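Local coordinates for kelch domain-containing protein (Colletotrichum graminicola M1.001, PDB 5C86), which probably oxidises alcohols at a single copper centre, as a fungal AA5-family alcohol oxidase related to galactose oxidase and glyoxal oxidase, at residues V22-N27 and F100-E104; L159-P163 and T203-N209; A408-T412 and A465-A469. All coordinates share one frame; numbering follows the deposited sequence. Where two conformers were deposited one is given.

Contact 1 (V22-N27 and F100-E104); sequences VPETGN and FKKGE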
loop_
_atom_site.group_PDB
_atom_site.type_symbol
_atom_site.label_atom_id
_atom_site.label_comp_id
_atom_site.label_asym_id
_atom_site.label_seq_id
_atom_site.Cartn_x
_atom_site.Cartn_y
_atom_site.Cartn_z
ATOM N N VAL A 22 -11.433 -2.495 -3.268
ATOM C CA VAL A 22 -12.638 -2.607 -2.476
ATOM C C VAL A 22 -12.768 -4.082 -1.940
ATOM O O VAL A 22 -12.759 -5.032 -2.726
ATOM C CB VAL A 22 -13.844 -2.264 -3.355
ATOM C CG1 VAL A 22 -15.114 -2.416 -2.561
ATOM C CG2 VAL A 22 -13.703 -0.823 -3.945
ATOM N N PRO A 23 -12.865 -4.219 -0.635
ATOM C CA PRO A 23 -13.070 -5.596 -0.141
ATOM C C PRO A 23 -14.266 -6.304 -0.732
ATOM O O PRO A 23 -15.251 -5.685 -1.104
ATOM C CB PRO A 23 -13.249 -5.404 1.335
ATOM C CG PRO A 23 -12.537 -4.169 1.708
ATOM C CD PRO A 23 -12.744 -3.295 0.470
ATOM N N GLU A 24 -14.132 -7.625 -0.893
ATOM C CA GLU A 24 -15.187 -8.575 -1.292
ATOM C C GLU A 24 -15.442 -8.530 -2.762
ATOM O O GLU A 24 -15.423 -9.555 -3.417
ATOM C CB GLU A 24 -16.515 -8.405 -0.522
ATOM C CG GLU A 24 -16.520 -9.076 0.807
ATOM C CD GLU A 24 -17.787 -8.823 1.580
ATOM O OE1 GLU A 24 -18.831 -8.395 0.982
ATOM O OE2 GLU A 24 -17.664 -8.981 2.810
ATOM N N THR A 25 -15.619 -7.332 -3.331
ATOM C CA THR A 25 -15.790 -7.272 -4.817
ATOM C C THR A 25 -14.484 -7.286 -5.542
ATOM O O THR A 25 -14.355 -7.762 -6.655
ATOM C CB THR A 25 -16.541 -6.044 -5.272
ATOM O OG1 THR A 25 -15.827 -4.887 -4.826
ATOM C CG2 THR A 25 -17.943 -6.016 -4.688
ATOM N N GLY A 26 -13.469 -6.703 -4.889
ATOM C CA GLY A 26 -12.249 -6.487 -5.599
ATOM C C GLY A 26 -12.240 -5.422 -6.697
ATOM O O GLY A 26 -11.350 -5.377 -7.489
ATOM N N ASN A 27 -13.274 -4.574 -6.729
ATOM C CA ASN A 27 -13.277 -3.476 -7.668
ATOM C C ASN A 27 -12.154 -2.472 -7.276
ATOM O O ASN A 27 -11.711 -2.414 -6.144
ATOM C CB ASN A 27 -14.705 -2.920 -7.709
ATOM C CG ASN A 27 -15.665 -3.918 -8.336
ATOM O OD1 ASN A 27 -15.277 -4.669 -9.227
ATOM N ND2 ASN A 27 -16.933 -3.826 -7.958
ATOM N N PHE A 100 -17.706 -0.117 2.545
ATOM C CA PHE A 100 -18.138 -0.720 1.282
ATOM C C PHE A 100 -19.484 -1.468 1.496
ATOM O O PHE A 100 -20.204 -1.676 0.543
ATOM C CB PHE A 100 -17.063 -1.692 0.728
ATOM C CG PHE A 100 -16.883 -2.916 1.565
ATOM C CD1 PHE A 100 -16.138 -2.904 2.738
ATOM C CD2 PHE A 100 -17.485 -4.098 1.204
ATOM C CE1 PHE A 100 -16.038 -4.011 3.558
ATOM C CE2 PHE A 100 -17.326 -5.239 1.969
ATOM C CZ PHE A 100 -16.621 -5.196 3.165
ATOM N N LYS A 101 -19.768 -1.850 2.731
ATOM C CA LYS A 101 -20.998 -2.590 3.042
ATOM C C LYS A 101 -22.216 -1.722 2.729
ATOM O O LYS A 101 -23.269 -2.280 2.379
ATOM C CB LYS A 101 -21.036 -3.071 4.518
ATOM C CG LYS A 101 -20.179 -4.324 4.770
ATOM C CD LYS A 101 -20.425 -5.522 3.771
ATOM C CE LYS A 101 -19.845 -6.876 4.273
ATOM N NZ LYS A 101 -20.256 -8.121 3.511
ATOM N N LYS A 102 -22.055 -0.405 2.839
ATOM C CA LYS A 102 -23.125 0.549 2.494
ATOM C C LYS A 102 -23.242 0.835 1.004
ATOM O O LYS A 102 -24.145 1.583 0.620
ATOM C CB LYS A 102 -22.977 1.801 3.334
ATOM C CG LYS A 102 -22.958 1.474 4.831
ATOM C CD LYS A 102 -22.967 2.723 5.707
ATOM C CE LYS A 102 -22.609 2.442 7.158
ATOM N NZ LYS A 102 -23.704 1.761 7.875
ATOM N N GLY A 103 -22.370 0.247 0.169
ATOM C CA GLY A 103 -22.372 0.407 -1.261
ATOM C C GLY A 103 -21.065 1.099 -1.636
ATOM O O GLY A 103 -20.644 2.052 -1.001
ATOM N N GLU A 104 -20.498 0.606 -2.714
ATOM C CA GLU A 104 -19.210 1.064 -3.226
ATOM C C GLU A 104 -19.285 2.513 -3.750
ATOM O O GLU A 104 -18.268 3.183 -3.764
ATOM C CB GLU A 104 -18.847 0.230 -4.416
ATOM C CG GLU A 104 -18.603 -1.197 -4.063
ATOM C CD GLU A 104 -18.327 -1.930 -5.338
ATOM O OE1 GLU A 104 -19.190 -1.915 -6.278
ATOM O OE2 GLU A 104 -17.264 -2.471 -5.435
#

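Contact 2 (L159-P163 and T203-N209); sequences LAGCP and TKGTGSN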
loop_
_atom_site.group_PDB
_atom_site.type_symbol
_atom_site.label_atom_id
_atom_site.label_comp_id
_atom_site.label_asym_id
_atom_site.label_seq_id
_atom_site.Cartn_x
_atom_site.Cartn_y
_atom_site.Cartn_z
ATOM N N LEU A 159 -0.369 11.999 20.905
ATOM C CA LEU A 159 0.476 11.163 21.663
ATOM C C LEU A 159 1.753 11.963 21.958
ATOM O O LEU A 159 2.648 12.125 21.106
ATOM C CB LEU A 159 0.816 9.912 20.874
ATOM C CG LEU A 159 -0.395 8.996 20.667
ATOM C CD1 LEU A 159 -0.118 7.956 19.539
ATOM C CD2 LEU A 159 -0.821 8.308 21.979
ATOM N N ALA A 160 1.841 12.538 23.174
ATOM C CA ALA A 160 3.031 13.319 23.554
ATOM C C ALA A 160 4.333 12.572 23.355
ATOM O O ALA A 160 5.407 13.182 23.043
ATOM C CB ALA A 160 2.906 13.766 25.028
ATOM N N GLY A 161 4.304 11.249 23.512
ATOM C CA GLY A 161 5.496 10.465 23.365
ATOM C C GLY A 161 5.832 10.071 21.936
ATOM O O GLY A 161 6.824 9.346 21.741
ATOM N N CYS A 162 5.032 10.577 20.995
ATOM C CA CYS A 162 5.270 10.333 19.519
ATOM C C CYS A 162 5.451 11.609 18.706
ATOM O O CYS A 162 4.645 11.937 17.861
ATOM C CB CYS A 162 4.109 9.537 18.932
ATOM S SG CYS A 162 3.752 7.966 19.736
ATOM N N PRO A 163 6.540 12.350 18.981
ATOM C CA PRO A 163 6.905 13.504 18.274
ATOM C C PRO A 163 7.381 13.148 16.887
ATOM O O PRO A 163 7.990 12.083 16.683
ATOM C CB PRO A 163 8.121 14.018 19.093
ATOM C CG PRO A 163 8.737 12.830 19.670
ATOM C CD PRO A 163 7.511 12.034 20.053
ATOM N N THR A 203 2.065 3.383 20.234
ATOM C CA THR A 203 0.858 4.078 20.090
ATOM C C THR A 203 -0.073 3.900 21.293
ATOM O O THR A 203 -1.206 4.382 21.217
ATOM C CB THR A 203 0.088 3.684 18.807
ATOM O OG1 THR A 203 -0.306 2.311 18.913
ATOM C CG2 THR A 203 1.006 3.930 17.547
ATOM N N LYS A 204 0.380 3.210 22.316
ATOM C CA LYS A 204 -0.505 2.916 23.461
ATOM C C LYS A 204 -0.292 4.065 24.493
ATOM O O LYS A 204 0.790 4.679 24.552
ATOM C CB LYS A 204 -0.118 1.600 24.067
ATOM C CG LYS A 204 -0.288 0.380 23.161
ATOM C CD LYS A 204 -0.085 -0.904 23.964
ATOM C CE LYS A 204 1.245 -1.110 24.655
ATOM N NZ LYS A 204 2.473 -0.875 23.874
ATOM N N GLY A 205 -1.313 4.356 25.291
ATOM C CA GLY A 205 -1.115 5.290 26.446
ATOM C C GLY A 205 -0.873 6.704 25.933
ATOM O O GLY A 205 -1.648 7.206 25.097
ATOM N N THR A 206 0.201 7.318 26.434
ATOM C CA THR A 206 0.599 8.632 26.016
ATOM C C THR A 206 1.697 8.553 24.925
ATOM O O THR A 206 2.214 9.581 24.437
ATOM C CB THR A 206 1.074 9.547 27.212
ATOM O OG1 THR A 206 2.230 9.001 27.792
ATOM C CG2 THR A 206 0.024 9.608 28.300
ATOM N N GLY A 207 2.060 7.340 24.527
ATOM C CA GLY A 207 3.024 7.148 23.462
ATOM C C GLY A 207 4.441 7.102 23.912
ATOM O O GLY A 207 4.819 7.484 25.038
ATOM N N SER A 208 5.279 6.658 23.005
ATOM C CA SER A 208 6.667 6.635 23.264
ATOM C C SER A 208 7.377 6.464 21.924
ATOM O O SER A 208 6.709 6.166 20.888
ATOM C CB SER A 208 6.986 5.516 24.259
ATOM O OG SER A 208 7.247 4.305 23.602
ATOM N N ASN A 209 8.676 6.718 21.929
ATOM C CA ASN A 209 9.518 6.561 20.745
ATOM C C ASN A 209 10.884 6.270 21.125
ATOM O O ASN A 209 11.315 6.657 22.222
ATOM C CB ASN A 209 9.455 7.809 19.838
ATOM C CG ASN A 209 10.235 9.013 20.413
ATOM O OD1 ASN A 209 11.399 9.239 20.096
ATOM N ND2 ASN A 209 9.586 9.752 21.261
#

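Contact 3 (A408-T412 and A465-A469); sequences AGAYT and AMNEA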
loop_
_atom_site.group_PDB
_atom_site.type_symbol
_atom_site.label_atom_id
_atom_site.label_comp_id
_atom_site.label_asym_id
_atom_site.label_seq_id
_atom_site.Cartn_x
_atom_site.Cartn_y
_atom_site.Cartn_z
ATOM N N ALA A 408 -7.453 -31.408 -6.924
ATOM C CA ALA A 408 -6.392 -31.943 -6.028
ATOM C C ALA A 408 -5.056 -31.513 -6.449
ATOM O O ALA A 408 -4.751 -31.420 -7.631
ATOM C CB ALA A 408 -6.463 -33.468 -5.980
ATOM N N GLY A 409 -4.191 -31.230 -5.494
ATOM C CA GLY A 409 -2.847 -30.926 -5.779
ATOM C C GLY A 409 -2.038 -30.650 -4.505
ATOM O O GLY A 409 -2.568 -30.770 -3.433
ATOM N N ALA A 410 -0.805 -30.240 -4.699
ATOM C CA ALA A 410 0.075 -29.782 -3.646
ATOM C C ALA A 410 0.036 -28.229 -3.738
ATOM O O ALA A 410 0.458 -27.652 -4.712
ATOM C CB ALA A 410 1.488 -30.296 -3.842
ATOM N N TYR A 411 -0.506 -27.598 -2.731
ATOM C CA TYR A 411 -0.673 -26.171 -2.752
ATOM C C TYR A 411 0.134 -25.471 -1.649
ATOM O O TYR A 411 0.362 -26.068 -0.549
ATOM C CB TYR A 411 -2.115 -25.814 -2.500
ATOM C CG TYR A 411 -3.052 -26.180 -3.641
ATOM C CD1 TYR A 411 -3.151 -25.358 -4.779
ATOM C CD2 TYR A 411 -3.721 -27.382 -3.667
ATOM C CE1 TYR A 411 -3.959 -25.725 -5.853
ATOM C CE2 TYR A 411 -4.520 -27.703 -4.744
ATOM C CZ TYR A 411 -4.643 -26.838 -5.813
ATOM O OH TYR A 411 -5.522 -27.183 -6.831
ATOM N N THR A 412 0.525 -24.247 -1.942
ATOM C CA THR A 412 0.972 -23.292 -0.883
ATOM C C THR A 412 0.029 -22.132 -0.844
ATOM O O THR A 412 -0.823 -21.982 -1.689
ATOM C CB THR A 412 2.376 -22.769 -1.166
ATOM O OG1 THR A 412 2.427 -22.142 -2.468
ATOM C CG2 THR A 412 3.462 -23.904 -1.112
ATOM N N ALA A 465 -4.065 -19.241 -3.105
ATOM C CA ALA A 465 -3.552 -20.583 -3.112
ATOM C C ALA A 465 -2.767 -20.700 -4.411
ATOM O O ALA A 465 -3.269 -20.278 -5.480
ATOM C CB ALA A 465 -4.652 -21.581 -3.090
ATOM N N MET A 466 -1.588 -21.290 -4.329
ATOM C CA MET A 466 -0.687 -21.442 -5.454
ATOM C C MET A 466 -0.452 -22.939 -5.668
ATOM O O MET A 466 -0.072 -23.663 -4.772
ATOM C CB MET A 466 0.620 -20.688 -5.224
ATOM C CG MET A 466 0.425 -19.171 -5.288
ATOM S SD MET A 466 1.473 -18.209 -4.167
ATOM C CE MET A 466 0.902 -18.795 -2.559
ATOM N N ASN A 467 -0.675 -23.414 -6.906
ATOM C CA ASN A 467 -0.376 -24.784 -7.228
ATOM C C ASN A 467 1.123 -25.048 -7.202
ATOM O O ASN A 467 1.961 -24.175 -6.883
ATOM C CB ASN A 467 -1.058 -25.169 -8.580
ATOM C CG ASN A 467 -0.406 -24.572 -9.777
ATOM O OD1 ASN A 467 0.705 -24.060 -9.744
ATOM N ND2 ASN A 467 -1.116 -24.688 -10.944
ATOM N N GLU A 468 1.473 -26.296 -7.465
ATOM C CA GLU A 468 2.818 -26.741 -7.320
ATOM C C GLU A 468 3.769 -26.003 -8.261
ATOM O O GLU A 468 4.977 -25.794 -7.930
ATOM C CB GLU A 468 2.883 -28.268 -7.539
ATOM C CG GLU A 468 4.221 -28.889 -7.207
ATOM C CD GLU A 468 4.166 -30.431 -7.050
ATOM O OE1 GLU A 468 3.127 -31.108 -7.365
ATOM O OE2 GLU A 468 5.184 -30.999 -6.570
ATOM N N ALA A 469 3.279 -25.579 -9.444
ATOM C CA ALA A 469 4.067 -24.776 -10.363
ATOM C C ALA A 469 4.147 -23.305 -9.961
ATOM O O ALA A 469 4.776 -22.500 -10.618
ATOM C CB ALA A 469 3.529 -24.881 -11.802
HETATM O O HOH W 1 -0.663 -28.474 -7.515
HETATM O O HOH W 2 0.461 -30.973 -7.218
HETATM O O HOH W 3 3.154 -23.705 -4.499
#

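Contact 1 (V22-N27 and F100-E104)
With chi1 at 68°, the ring of Phe100 is tucked between its own backbone N and carbonyl carbon and is turned to Pro23, which lies across one face. The CB of Pro23 sits 3.9 Å from the ring centroid and 15° off the ring normal, a CH-pi contact. The opposite face carries CG of Lys101, whose chain bends at chi2 (-50°) and runs back past the ring to Glu24. There, in the conformer described, Lys101 NZ forms a salt bridge with Glu24 OE2 at 2.8 Å, on the syn lone pair, and a weak bond with OE1. In that conformer OE1 also lies in plane at the ring edge, 3.6 Å from Phe100 CE2, with the carboxylate nearly perpendicular to the ring. Glu104 OE2 reaches in among Val22, Thr25 and Asn27 and accepts from two donors: Thr25 OG1, 2.9 Å away and above the carboxylate plane, and Asn27 ND2, also at 2.9 Å but on the syn lone pair. CG1 of Val22 packs 3.6 Å from this doubly gripped Glu104 OE2. Thr25 OG1 in turn accepts from Asn27 N at 3.2 Å, so one hydroxyl joins the loop's own fold to the carboxylate. This bond defines an ST turn, set in the hairpin loop between antiparallel strands 18-21 and 28-31 and met by the 3-10 turn that follows strand 95-98.

Contact 2 (L159-P163 and T203-N209)
The flat amide of Asn209 meets the 159-163 turn with its ND2 end, the amide plane containing Gly161 O to within 6°, while CG and CD of Pro163 approach the same nitrogen. Asn209 ND2 donates to Gly161 O over 2.8 Å in a nearly straight bond (171°), but it comes from above the carbonyl plane. Chi1 of 74°, which sets CG between the backbone N and the carbonyl carbon, carries the amide to that oxygen. Pro163 CD stands 3.3 Å from Asn209 ND2, the two side chains crossing at about a right angle. A second bond grips the other side of the glycine: Gly161 N donates to Thr206 O at 2.8 Å. Between these two bonds the backbones are in direct contact, the bare CA of Gly161 lying 3.5 Å from Gly207 O in a CA-H...O contact. Leu159 closes the other end, its CD2 3.4 Å from Gly205 O, and Cys162 SG rests 3.6 Å from Ser208 O. Two beta turns thus pack against each other, type I from Leu159 to Cys162 and type II' from Lys204 to Gly207. The first leaves strand 155-158, outermost in its four-stranded sheet; the second joins antiparallel strands 197-202 and 208-214 of the next sheet, with Leu159 and Thr203 both touching Phe132 on strand 131-134.

Contact 3 (A408-T412 and A465-A469)
Tyr411 sets its ring obliquely against the backbone of Met466 and Asn467, with CD1 3.5 Å from Met466 O and CE1 reaching CB of Asn467. The place lies in the C-terminal E-set domain, a beta-sandwich of the immunoglobulin-like kind, where the start of strand 412-422 meets the end of its antiparallel partner 459-466. Chi1 of -70° turns the ring away from its own carbonyl carbon, and its hydroxyl bonds to Asp407 O, which fixes the far end of the ring. Methyl CB of Ala465 also approaches the ring, and both Tyr411 and Ala465 touch Met405 on strand 400-405. Thr412 and Met466 form an antiparallel hydrogen-bonded pair. Thr412 N donates to Met466 O in the carbonyl plane at 3.0 Å, and Met466 N returns a bond of 2.8 Å to Thr412 O, its donor tilted 28° from the carbonyl plane of Thr412. On the face of the sheet shared by these two residues, Thr412 OG1 meets Met466 CB at 3.6 Å, while in the conformer described the bent methionine chain folds its CE back to 3.7 Å from the same hydroxyl oxygen. Met466 also touches Pro287, in the loop between strands 282-285 and 291-294. Beyond the pair the backbones stay close, but no direct hydrogen bond joins Ala410 to Glu468; waters bridge them. One water accepts from Glu468 N and, weakly, from Ala410 N; another accepts from Ala410 N and donates to Glu468 OE1, at the end of the extended glutamate chain. Methyl CB of Ala410 lies 4.0 Å from that carboxylate oxygen. A third water joins Thr412 OG1 to the facing backbone, donating to Asn467 O at 2.7 Å.

In the fold
The three contacts follow one another along the chain and do not touch. Contact 1 lies nearest the middle, its centre about 17 Å from that of the chain, where a loop between strands 18-21 and 28-31 meets the propeller sheet 75-111; strand 18-21 also pairs with strand 412-422, whose start belongs to contact 3. Centres of contacts 1 and 3 are about 28 Å apart. Contact 2, between two successive propeller sheets, stands about 44 Å from contact 3 and 34 Å from contact 1, centre to centre. All three lie away from the copper ligands Tyr120, His335 and His423; the copper itself is absent from this apo model.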